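Local atomic coordinates of general secretion pathway protein H (Vibrio cholerae, PDB entry 2QV8), a protein that forms part of the type II secretion pseudopilus tip complex, critical for recognising and binding substrates such as proteases and toxins secreted from the periplasm. Residues A[137-142]-A[149-154]. Sequence-based numbering, arbitrary orientation.
Sequences QWRVTA and RLLAPG
Trp138 reaches Ala152 and Pro153 with CG anti to its own carbonyl carbon (chi1 -83°) and its ring turned roughly perpendicular at chi2, 101°. One indole face is laid over the Pro153 ring and the Ala152 CA: Pro153 CD sits 3.3 Å from the centroid of the five-membered ring of Trp138, and Ala152 CA 3.9 Å from that of the six-membered ring, both over the face and close to the ring normal, making CH-pi contacts. On the same side of the sheet Leu150 CD1 touches Val140 CG2 (3.9 Å), and helix 2-24 packs against Trp138, Val140 and Leu150. Arg139 lies on the other side; a bend at chi3 (-69°) returns its guanidinium to the backbone, where NE donates to Gln137 O at 2.7 Å, nearly straight and in the guanidinium plane. Leu151 CD1 covers one guanidinium face. Paired backbone bonds, Arg139 N to Leu151 O (2.9 Å) with its reciprocal and Thr141 with Arg149, define an antiparallel hairpin. Beyond the last bridge, NE fixes the guanidinium on its own segment while Arg139 NH2 meets the departing chain, weakly at Ala152 O (2.9 Å) and by a hydrogen bond at Glu155 O; CH-pi packing holds the opposite side.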
loop_
_atom_site.group_PDB
_atom_site.type_symbol
_atom_site.label_atom_id
_atom_site.label_comp_id
_atom_site.label_asym_id
_atom_site.label_seq_id
_atom_site.Cartn_x
_atom_site.Cartn_y
_atom_site.Cartn_z
ATOM N N GLN A 137 -2.262 -14.581 1.988
ATOM C CA GLN A 137 -1.379 -14.179 3.073
ATOM C C GLN A 137 -2.015 -13.117 3.957
ATOM O O GLN A 137 -3.213 -12.862 3.858
ATOM C CB GLN A 137 -0.047 -13.640 2.480
ATOM C CG GLN A 137 0.776 -14.644 1.677
ATOM C CD GLN A 137 1.494 -15.710 2.522
ATOM O OE1 GLN A 137 1.347 -15.761 3.735
ATOM N NE2 GLN A 137 2.333 -16.538 1.860
ATOM N N TRP A 138 -1.236 -12.468 4.823
ATOM C CA TRP A 138 -1.713 -11.282 5.487
ATOM C C TRP A 138 -2.002 -10.244 4.399
ATOM O O TRP A 138 -1.160 -10.012 3.544
ATOM C CB TRP A 138 -0.707 -10.756 6.513
ATOM C CG TRP A 138 -0.799 -11.455 7.813
ATOM C CD1 TRP A 138 0.024 -12.434 8.276
ATOM C CD2 TRP A 138 -1.786 -11.238 8.826
ATOM N NE1 TRP A 138 -0.388 -12.843 9.514
ATOM C CE2 TRP A 138 -1.492 -12.118 9.885
ATOM C CE3 TRP A 138 -2.877 -10.384 8.946
ATOM C CZ2 TRP A 138 -2.263 -12.183 11.034
ATOM C CZ3 TRP A 138 -3.652 -10.445 10.123
ATOM C CH2 TRP A 138 -3.332 -11.330 11.140
ATOM N N ARG A 139 -3.221 -9.691 4.383
ATOM C CA ARG A 139 -3.639 -8.785 3.313
ATOM C C ARG A 139 -4.378 -7.558 3.851
ATOM O O ARG A 139 -5.077 -7.628 4.857
ATOM C CB ARG A 139 -4.582 -9.488 2.352
ATOM C CG ARG A 139 -3.926 -10.402 1.347
ATOM C CD ARG A 139 -4.854 -11.482 0.892
ATOM N NE ARG A 139 -5.115 -12.406 1.968
ATOM C CZ ARG A 139 -6.194 -13.159 2.121
ATOM N NH1 ARG A 139 -7.189 -13.153 1.247
ATOM N NH2 ARG A 139 -6.255 -13.944 3.176
ATOM N N VAL A 140 -4.254 -6.448 3.150
ATOM C CA VAL A 140 -5.082 -5.301 3.398
ATOM C C VAL A 140 -5.768 -5.029 2.059
ATOM O O VAL A 140 -5.098 -4.977 1.027
ATOM C CB VAL A 140 -4.285 -4.065 3.859
ATOM C CG1 VAL A 140 -5.252 -2.819 3.916
ATOM C CG2 VAL A 140 -3.539 -4.336 5.215
ATOM N N THR A 141 -7.080 -4.814 2.099
ATOM C CA THR A 141 -7.853 -4.636 0.874
ATOM C C THR A 141 -8.832 -3.475 1.004
ATOM O O THR A 141 -9.347 -3.212 2.076
ATOM C CB THR A 141 -8.600 -5.935 0.488
ATOM O OG1 THR A 141 -9.130 -5.819 -0.832
ATOM C CG2 THR A 141 -9.730 -6.274 1.490
ATOM N N ALA A 142 -9.048 -2.767 -0.107
ATOM C CA ALA A 142 -10.143 -1.801 -0.192
ATOM C C ALA A 142 -11.084 -2.441 -1.210
ATOM O O ALA A 142 -10.714 -2.740 -2.353
ATOM C CB ALA A 142 -9.676 -0.426 -0.631
ATOM N N ARG A 149 -10.391 -3.548 4.816
ATOM C CA ARG A 149 -10.277 -4.768 5.624
ATOM C C ARG A 149 -8.851 -5.291 5.771
ATOM O O ARG A 149 -8.081 -5.256 4.855
ATOM C CB ARG A 149 -11.069 -5.897 4.982
ATOM C CG ARG A 149 -12.549 -5.776 5.073
ATOM C CD ARG A 149 -13.217 -7.050 4.493
ATOM N NE ARG A 149 -12.986 -8.299 5.254
ATOM C CZ ARG A 149 -13.414 -9.514 4.858
ATOM N NH1 ARG A 149 -14.052 -9.664 3.700
ATOM N NH2 ARG A 149 -13.195 -10.596 5.608
ATOM N N LEU A 150 -8.549 -5.793 6.956
ATOM C CA LEU A 150 -7.346 -6.564 7.212
ATOM C C LEU A 150 -7.714 -8.060 7.244
ATOM O O LEU A 150 -8.575 -8.489 8.045
ATOM C CB LEU A 150 -6.716 -6.121 8.544
ATOM C CG LEU A 150 -5.522 -6.913 9.079
ATOM C CD1 LEU A 150 -4.268 -6.636 8.254
ATOM C CD2 LEU A 150 -5.303 -6.580 10.547
ATOM N N LEU A 151 -7.097 -8.820 6.358
ATOM C CA LEU A 151 -7.332 -10.268 6.250
ATOM C C LEU A 151 -6.127 -11.090 6.740
ATOM O O LEU A 151 -4.992 -10.825 6.372
ATOM C CB LEU A 151 -7.684 -10.660 4.834
ATOM C CG LEU A 151 -8.845 -9.964 4.113
ATOM C CD1 LEU A 151 -8.887 -10.356 2.675
ATOM C CD2 LEU A 151 -10.156 -10.344 4.766
ATOM N N ALA A 152 -6.396 -12.100 7.560
ATOM C CA ALA A 152 -5.369 -13.044 8.028
ATOM C C ALA A 152 -5.062 -14.055 6.939
ATOM O O ALA A 152 -5.850 -14.259 6.023
ATOM C CB ALA A 152 -5.812 -13.773 9.309
ATOM N N PRO A 153 -3.921 -14.720 7.049
ATOM C CA PRO A 153 -3.613 -15.805 6.130
ATOM C C PRO A 153 -4.697 -16.857 6.123
ATOM O O PRO A 153 -5.218 -17.247 7.201
ATOM C CB PRO A 153 -2.311 -16.389 6.688
ATOM C CG PRO A 153 -1.750 -15.360 7.534
ATOM C CD PRO A 153 -2.880 -14.548 8.062
ATOM N N GLY A 154 -5.064 -17.314 4.923
ATOM C CA GLY A 154 -6.120 -18.309 4.802
ATOM C C GLY A 154 -7.548 -17.785 4.762
ATOM O O GLY A 154 -8.446 -18.466 4.290
#